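PDB 3O0F: putative metal-dependent phosphoesterase from Bifidobacterium adolescentis, which hydrolyses phosphoesters at a site of two irons and one zinc that holds adenosine monophosphate, and may act as a nuclease on RNA or DNA. Local coordinates for residues E75-D80 and S84-A89; S100-N105 and T185-A190. One frame throughout, in Å; residues are numbered along the deposited sequence. Where two conformers were deposited one is given.

Contact 1: E75-D80 and S84-A89. With FE (Fe (III) ion), chain D; FE (Fe (III) ion), chain E.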
ATOM      1  N   GLU A  75       3.004  -1.353   2.588  1.00 12.86           N
ATOM      2  CA  GLU A  75       2.112  -2.166   1.762  1.00 10.06           C
ATOM      3  C   GLU A  75       3.002  -3.105   0.943  1.00 11.96           C
ATOM      4  O   GLU A  75       3.831  -2.683   0.141  1.00 12.07           O
ATOM      5  CB  GLU A  75       1.217  -1.307   0.850  1.00 13.17           C
ATOM      6  CG  GLU A  75       0.329  -2.176   0.026  1.00 13.42           C
ATOM      7  CD  GLU A  75      -0.796  -1.436  -0.698  1.00 17.51           C
ATOM      8  OE1 GLU A  75      -0.755  -0.239  -0.738  1.00 19.68           O
ATOM      9  OE2 GLU A  75      -1.770  -2.086  -1.138  1.00 25.48           O
ATOM     10  N   ILE A  76       2.850  -4.392   1.190  1.00 13.83           N
ATOM     11  CA  ILE A  76       3.748  -5.373   0.618  1.00 15.22           C
ATOM     12  C   ILE A  76       3.075  -5.995  -0.596  1.00 16.66           C
ATOM     13  O   ILE A  76       1.951  -6.531  -0.501  1.00 15.83           O
ATOM     14  CB  ILE A  76       4.105  -6.485   1.630  1.00 11.79           C
ATOM     15  CG1 ILE A  76       4.654  -5.858   2.915  1.00 14.55           C
ATOM     16  CG2 ILE A  76       5.122  -7.488   1.008  1.00  5.67           C
ATOM     17  CD1 ILE A  76       4.930  -6.850   4.037  1.00 15.05           C
ATOM     18  N   THR A  77       3.804  -5.970  -1.706  1.00 14.87           N
ATOM     19  CA  THR A  77       3.351  -6.585  -2.951  1.00 18.52           C
ATOM     20  C   THR A  77       3.498  -8.111  -2.858  1.00 14.91           C
ATOM     21  O   THR A  77       4.563  -8.607  -2.517  1.00 14.81           O
ATOM     22  CB  THR A  77       4.247  -6.059  -4.140  1.00 18.38           C
ATOM     23  OG1 THR A  77       4.391  -4.639  -4.054  1.00 17.01           O
ATOM     24  CG2 THR A  77       3.673  -6.409  -5.528  1.00 19.90           C
ATOM     25  N   ALA A  78       2.440  -8.847  -3.152  1.00 15.66           N
ATOM     26  CA  ALA A  78       2.446 -10.266  -3.008  1.00 15.88           C
ATOM     27  C   ALA A  78       1.539 -10.926  -4.061  1.00 17.25           C
ATOM     28  O   ALA A  78       0.831 -10.238  -4.797  1.00 15.41           O
ATOM     29  CB  ALA A  78       2.043 -10.675  -1.560  1.00 14.64           C
ATOM     30  N   VAL A  79       1.609 -12.249  -4.140  0.50 18.37           N
ATOM     31  CA  VAL A  79       0.775 -13.022  -5.056  0.50 19.11           C
ATOM     32  C   VAL A  79       0.288 -14.300  -4.396  0.50 19.45           C
ATOM     33  O   VAL A  79       1.011 -14.911  -3.611  0.50 21.41           O
ATOM     34  CB  VAL A  79       1.531 -13.386  -6.382  0.50 19.68           C
ATOM     35  CG1 VAL A  79       2.858 -14.090  -6.088  0.50 22.06           C
ATOM     36  CG2 VAL A  79       0.658 -14.270  -7.254  0.50 14.95           C
ATOM     37  N   ASP A  80      -0.932 -14.713  -4.736  1.00 19.77           N
ATOM     38  CA  ASP A  80      -1.499 -15.973  -4.268  1.00 22.14           C
ATOM     39  C   ASP A  80      -2.153 -16.774  -5.417  1.00 22.83           C
ATOM     40  O   ASP A  80      -3.216 -16.411  -5.937  1.00 20.58           O
ATOM     41  CB  ASP A  80      -2.500 -15.693  -3.152  1.00 24.37           C
ATOM     42  CG  ASP A  80      -2.807 -16.919  -2.336  1.00 33.04           C
ATOM     43  OD1 ASP A  80      -2.919 -17.999  -2.953  1.00 35.23           O
ATOM     44  OD2 ASP A  80      -2.981 -16.798  -1.097  1.00 27.94           O
ATOM     45  N   SER A  84      -3.049 -11.191  -7.696  1.00 18.66           N
ATOM     46  CA  SER A  84      -2.281 -10.110  -7.052  1.00 21.41           C
ATOM     47  C   SER A  84      -2.910  -9.747  -5.699  1.00 20.08           C
ATOM     48  O   SER A  84      -4.107  -9.485  -5.614  1.00 20.31           O
ATOM     49  CB  SER A  84      -2.213  -8.865  -7.957  1.00 22.46           C
ATOM     50  OG  SER A  84      -1.727  -7.724  -7.252  1.00 29.75           O
ATOM     51  N   VAL A  85      -2.098  -9.711  -4.645  1.00 17.31           N
ATOM     52  CA  VAL A  85      -2.568  -9.421  -3.291  1.00 13.73           C
ATOM     53  C   VAL A  85      -1.619  -8.380  -2.691  1.00 16.08           C
ATOM     54  O   VAL A  85      -0.399  -8.535  -2.746  1.00 19.30           O
ATOM     55  CB  VAL A  85      -2.526 -10.670  -2.368  1.00 18.41           C
ATOM     56  CG1 VAL A  85      -3.054 -10.333  -0.965  1.00 15.43           C
ATOM     57  CG2 VAL A  85      -3.311 -11.852  -2.957  1.00 14.97           C
ATOM     58  N   HIS A  86      -2.181  -7.327  -2.129  1.00 10.89           N
ATOM     59  CA  HIS A  86      -1.428  -6.357  -1.377  1.00 15.50           C
ATOM     60  C   HIS A  86      -1.709  -6.573   0.118  1.00 14.92           C
ATOM     61  O   HIS A  86      -2.870  -6.728   0.529  1.00 14.44           O
ATOM     62  CB  HIS A  86      -1.825  -4.953  -1.851  1.00 17.63           C
ATOM     63  CG  HIS A  86      -1.269  -4.602  -3.205  1.00 26.90           C
ATOM     64  ND1 HIS A  86      -1.256  -3.318  -3.700  1.00 33.02           N
ATOM     65  CD2 HIS A  86      -0.664  -5.369  -4.146  1.00 36.98           C
ATOM     66  CE1 HIS A  86      -0.695  -3.309  -4.896  1.00 36.18           C
ATOM     67  NE2 HIS A  86      -0.324  -4.542  -5.190  1.00 39.85           N
HETATM   68  N   MSE A  87      -0.631  -6.628   0.896  1.00 11.89           N
HETATM   69  CA  MSE A  87      -0.690  -6.890   2.326  1.00 14.33           C
HETATM   70  C   MSE A  87      -0.201  -5.647   3.049  1.00 15.05           C
HETATM   71  O   MSE A  87       0.905  -5.195   2.804  1.00 19.15           O
HETATM   72  CB  MSE A  87       0.264  -8.006   2.689  1.00 13.71           C
HETATM   73  CG  MSE A  87       0.061  -9.270   1.833  1.00 32.16           C
HETATM   74 SE   MSE A  87      -1.217 -10.519   2.557  0.75 62.88          SE
HETATM   75  CE  MSE A  87      -2.136  -9.521   3.937  1.00 56.44           C
ATOM     76  N   LEU A  88      -0.979  -5.161   3.995  1.00 13.68           N
ATOM     77  CA  LEU A  88      -0.573  -4.060   4.852  1.00 13.14           C
ATOM     78  C   LEU A  88       0.078  -4.682   6.103  1.00 13.83           C
ATOM     79  O   LEU A  88      -0.502  -5.591   6.715  1.00 17.49           O
ATOM     80  CB  LEU A  88      -1.812  -3.246   5.234  1.00 14.44           C
ATOM     81  CG  LEU A  88      -2.524  -2.450   4.144  1.00 14.10           C
ATOM     82  CD1 LEU A  88      -3.856  -1.955   4.677  1.00 14.85           C
ATOM     83  CD2 LEU A  88      -1.714  -1.273   3.615  1.00 22.48           C
ATOM     84  N   ALA A  89       1.270  -4.192   6.442  1.00 11.00           N
ATOM     85  CA  ALA A  89       2.089  -4.697   7.550  1.00 12.45           C
ATOM     86  C   ALA A  89       2.368  -3.544   8.466  1.00  8.86           C
ATOM     87  O   ALA A  89       2.893  -2.529   8.031  1.00  8.74           O
ATOM     88  CB  ALA A  89       3.394  -5.249   7.043  1.00  9.89           C
TER
HETATM   89 FE    FE D 303      -2.909  -1.710  -2.924  1.00 27.28          FE
HETATM   90 FE    FE E 304      -2.279   1.216  -1.191  1.00 26.62          FE
HETATM   91  O   HOH W   1       0.793  -7.871  -6.396  1.00 34.94           O
HETATM   92  O   HOH W   2      -3.674  -0.117  -1.973  1.00 24.80           O
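Glu75 and His86 meet at an iron ion. Glu75 OE2 binds the iron of chain D, and His86 ND1 binds the same ion at 2.4 Å. Glu75 OE2 and His86 ND1 come within 2.9 Å because both bind this ion; they are not hydrogen-bonded. OE2 lies at the edge of the ring. The carboxylate and the imidazole are almost perpendicular, their planes 87° apart. Glu75 OE1 binds the second iron, of chain E, at 2.2 Å. The carboxylate therefore bridges the two ions, and water 2 bridges them too. An extended Glu75 side chain, with CG anti to the backbone N (chi1 180°), carries the carboxylate out to both. His203 completes the protein ligands of the first iron; His18, His20 and Asp261 join Glu75 at the second.

The backbone behind these ligands is an antiparallel hairpin. Ile76 and Met87 form a hydrogen-bonded pair: Ile76 N to Met87 O is 2.7 Å and nearly straight, and Met87 N to Ile76 O is 2.9 Å. Val85 N also bonds Ala78 O, while the return bond from Ala78 N is weak. Water 1 links Ala78 O to Ser84 OG.

The face bearing Ile76, Ala78, Val85 and Met87 is largely apolar. Ile76 CD1 touches Ala89 CB at 3.7 Å, and Ala78 CB lies 4.2 Å from Met87 CG. Helix 185-194 covers Ile76, Val85 and Ala89 there, and helix 216-225 reaches Met87. The hairpin supplies two neighbouring strands of the distorted beta/alpha barrel of PHP proteins, with strand 44-47 beside 70-80 and strand 198-201 beside 83-90.

Contact 2: S100-N105 and T185-A190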
ATOM      1  N   SER A 100      13.624  -7.253   5.630  1.00 15.51           N
ATOM      2  CA  SER A 100      14.507  -6.317   4.915  1.00 21.45           C
ATOM      3  C   SER A 100      14.987  -6.817   3.576  1.00 19.37           C
ATOM      4  O   SER A 100      14.959  -6.068   2.593  1.00 21.87           O
ATOM      5  CB  SER A 100      15.746  -5.951   5.750  1.00 23.43           C
ATOM      6  OG  SER A 100      15.370  -5.012   6.711  1.00 33.26           O
ATOM      7  N   SER A 101      15.429  -8.066   3.527  1.00 18.86           N
ATOM      8  CA  SER A 101      15.938  -8.600   2.295  1.00 19.62           C
ATOM      9  C   SER A 101      14.789  -8.900   1.319  1.00 18.50           C
ATOM     10  O   SER A 101      14.945  -8.755   0.127  1.00 15.56           O
ATOM     11  CB  SER A 101      16.794  -9.820   2.576  1.00 22.89           C
ATOM     12  OG  SER A 101      15.980 -10.941   2.709  1.00 29.68           O
HETATM   13  N   MSE A 102      13.629  -9.308   1.820  1.00 17.47           N
HETATM   14  CA  MSE A 102      12.477  -9.486   0.938  1.00 19.28           C
HETATM   15  C   MSE A 102      12.065  -8.164   0.254  1.00 16.83           C
HETATM   16  O   MSE A 102      11.751  -8.142  -0.947  1.00 17.81           O
HETATM   17  CB  MSE A 102      11.305  -9.973   1.739  1.00 20.15           C
HETATM   18  CG  MSE A 102      10.072 -10.165   0.896  1.00 29.05           C
HETATM   19 SE   MSE A 102       8.681 -10.996   1.965  0.75 47.87          SE
HETATM   20  CE  MSE A 102       7.926  -9.426   2.710  1.00 21.53           C
ATOM     21  N   PHE A 103      12.043  -7.076   1.017  1.00 15.77           N
ATOM     22  CA  PHE A 103      11.823  -5.747   0.396  1.00 17.78           C
ATOM     23  C   PHE A 103      12.896  -5.350  -0.610  1.00 19.54           C
ATOM     24  O   PHE A 103      12.568  -4.790  -1.656  1.00 21.65           O
ATOM     25  CB  PHE A 103      11.699  -4.626   1.402  1.00 17.18           C
ATOM     26  CG  PHE A 103      10.540  -4.756   2.361  1.00 20.55           C
ATOM     27  CD1 PHE A 103       9.448  -5.548   2.087  1.00 21.52           C
ATOM     28  CD2 PHE A 103      10.542  -4.017   3.528  1.00 22.46           C
ATOM     29  CE1 PHE A 103       8.401  -5.641   2.979  1.00 18.35           C
ATOM     30  CE2 PHE A 103       9.508  -4.099   4.418  1.00 21.84           C
ATOM     31  CZ  PHE A 103       8.427  -4.900   4.141  1.00 20.01           C
ATOM     32  N   ALA A 104      14.161  -5.600  -0.297  1.00 21.65           N
ATOM     33  CA  ALA A 104      15.252  -5.219  -1.191  1.00 22.66           C
ATOM     34  C   ALA A 104      15.082  -5.987  -2.495  1.00 22.68           C
ATOM     35  O   ALA A 104      15.247  -5.415  -3.573  1.00 23.11           O
ATOM     36  CB  ALA A 104      16.657  -5.502  -0.569  1.00 21.36           C
ATOM     37  N   ASN A 105      14.729  -7.266  -2.398  1.00 20.67           N
ATOM     38  CA  ASN A 105      14.515  -8.079  -3.574  1.00 20.91           C
ATOM     39  C   ASN A 105      13.335  -7.566  -4.374  1.00 19.63           C
ATOM     40  O   ASN A 105      13.391  -7.540  -5.603  1.00 19.58           O
ATOM     41  CB  ASN A 105      14.247  -9.545  -3.229  1.00 22.43           C
ATOM     42  CG  ASN A 105      15.435 -10.231  -2.570  1.00 28.49           C
ATOM     43  OD1 ASN A 105      16.552  -9.752  -2.648  1.00 25.54           O
ATOM     44  ND2 ASN A 105      15.189 -11.355  -1.905  1.00 24.81           N
ATOM     45  N   THR A 185       1.921 -14.754  -0.608  1.00 16.22           N
ATOM     46  CA  THR A 185       1.237 -14.315   0.610  1.00 17.19           C
ATOM     47  C   THR A 185       1.672 -15.149   1.823  1.00 16.13           C
ATOM     48  O   THR A 185       1.825 -14.591   2.887  1.00 13.69           O
ATOM     49  CB  THR A 185      -0.281 -14.377   0.475  1.00 17.17           C
ATOM     50  OG1 THR A 185      -0.675 -15.686   0.054  1.00 17.09           O
ATOM     51  CG2 THR A 185      -0.769 -13.328  -0.548  1.00 16.67           C
ATOM     52  N   HIS A 186       1.921 -16.443   1.649  0.50 15.39           N
ATOM     53  CA  HIS A 186       2.372 -17.273   2.773  0.50 16.22           C
ATOM     54  C   HIS A 186       3.753 -16.845   3.281  0.50 15.09           C
ATOM     55  O   HIS A 186       4.003 -16.845   4.490  0.50 13.69           O
ATOM     56  CB  HIS A 186       2.398 -18.751   2.388  0.50 18.75           C
ATOM     57  CG  HIS A 186       1.183 -19.188   1.628  0.50 20.46           C
ATOM     58  ND1 HIS A 186      -0.096 -19.037   2.123  0.50 25.14           N
ATOM     59  CD2 HIS A 186       1.053 -19.766   0.409  0.50 17.22           C
ATOM     60  CE1 HIS A 186      -0.965 -19.495   1.235  0.50 18.22           C
ATOM     61  NE2 HIS A 186      -0.291 -19.939   0.186  0.50 22.58           N
ATOM     62  N   GLU A 187       4.633 -16.475   2.359  1.00 12.83           N
ATOM     63  CA  GLU A 187       5.942 -15.985   2.724  1.00 14.51           C
ATOM     64  C   GLU A 187       5.842 -14.623   3.375  1.00 11.15           C
ATOM     65  O   GLU A 187       6.485 -14.393   4.396  1.00 12.51           O
ATOM     66  CB  GLU A 187       6.917 -15.867   1.544  1.00 17.89           C
ATOM     67  CG  GLU A 187       8.269 -15.395   2.099  1.00 27.03           C
ATOM     68  CD  GLU A 187       9.381 -15.181   1.108  1.00 35.26           C
ATOM     69  OE1 GLU A 187       9.125 -15.181  -0.121  1.00 45.20           O
ATOM     70  OE2 GLU A 187      10.527 -15.013   1.605  1.00 35.84           O
ATOM     71  N   VAL A 188       5.065 -13.724   2.797  1.00 13.51           N
ATOM     72  CA  VAL A 188       4.872 -12.374   3.389  1.00 10.69           C
ATOM     73  C   VAL A 188       4.301 -12.455   4.805  1.00 11.32           C
ATOM     74  O   VAL A 188       4.821 -11.820   5.742  1.00 11.32           O
ATOM     75  CB  VAL A 188       4.014 -11.494   2.472  1.00 16.21           C
ATOM     76  CG1 VAL A 188       3.514 -10.207   3.221  1.00 11.45           C
ATOM     77  CG2 VAL A 188       4.834 -11.133   1.186  1.00 13.71           C
ATOM     78  N   ILE A 189       3.270 -13.263   4.996  1.00 11.21           N
ATOM     79  CA  ILE A 189       2.695 -13.384   6.337  1.00 12.07           C
ATOM     80  C   ILE A 189       3.688 -13.939   7.371  1.00 16.34           C
ATOM     81  O   ILE A 189       3.785 -13.410   8.492  1.00 12.04           O
ATOM     82  CB  ILE A 189       1.397 -14.188   6.359  1.00 14.19           C
ATOM     83  CG1 ILE A 189       0.292 -13.433   5.604  1.00 16.42           C
ATOM     84  CG2 ILE A 189       0.948 -14.420   7.805  1.00 11.02           C
ATOM     85  CD1 ILE A 189      -0.899 -14.308   5.272  1.00 14.22           C
ATOM     86  N   ALA A 190       4.436 -14.983   7.014  1.00 12.11           N
ATOM     87  CA  ALA A 190       5.447 -15.501   7.899  1.00 10.98           C
ATOM     88  C   ALA A 190       6.492 -14.438   8.241  1.00 10.77           C
ATOM     89  O   ALA A 190       6.947 -14.393   9.391  1.00 12.07           O
ATOM     90  CB  ALA A 190       6.128 -16.747   7.303  1.00 10.52           C
TER
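Met102, a selenomethionine, reaches across to Val188 and meets it at about a right angle. Its terminal CE lies 3.8 Å from Val188 CG2, and SE is 3.9 Å from the same methyl carbon. One branch of the valine thus receives the whole end of the Met102 chain. The chain runs out extended as far as SE, with CG anti to the backbone N (chi1 179°), and bends at the last torsion (chi3 87°). That bend turns CE so that it and SE both lie against Val188 CG2.

Glu187 forms the more exposed margin of the contact. Its side chain is extended toward helix 97-124 and passes the selenium, with Glu187 CD 4.3 Å from Met102 SE. The contact between the segments is small, 130 Å² in all, and its close apolar part is the Met102-Val188 pair. The nearest CA atoms, those of Met102 and Val188, are still 8.5 Å apart, and the Met102 side chain bridges more than half of the gap.

Other parts of the fold meet the same two residues. Ile76 of strand 70-80 touches both Met102 and Val188, and Pro183 in the loop before helix 185-194 does so too. Val188 also packs on Met87 of strand 83-90. Helices 97-124 and 185-194 are thus joined to each other and to the barrel strands.

Overall arrangement
Both strands of contact 1 precede both helices of contact 2 in the chain: strand 83-90 leads on to helix 97-124, and helix 185-194 comes much later. The contact centres are 10 Å apart, and the contacts touch directly. Ile76 CG2 of the hairpin packs on Val188 CG2 at 3.7 Å. At the other end of the hairpin, the Thr185 hydroxyl hydrogen-bonds Asp80 OD2, and Thr185 N probably hydrogen-bonds Val79 O. The contacts span the strand wall of the barrel and its outer helices. The hairpin strands carry iron ligands on one face, and helix 185-194 covers the other. Contact 2 lies in this outer layer, with the Val188 side chain about 12 Å from a bound iron.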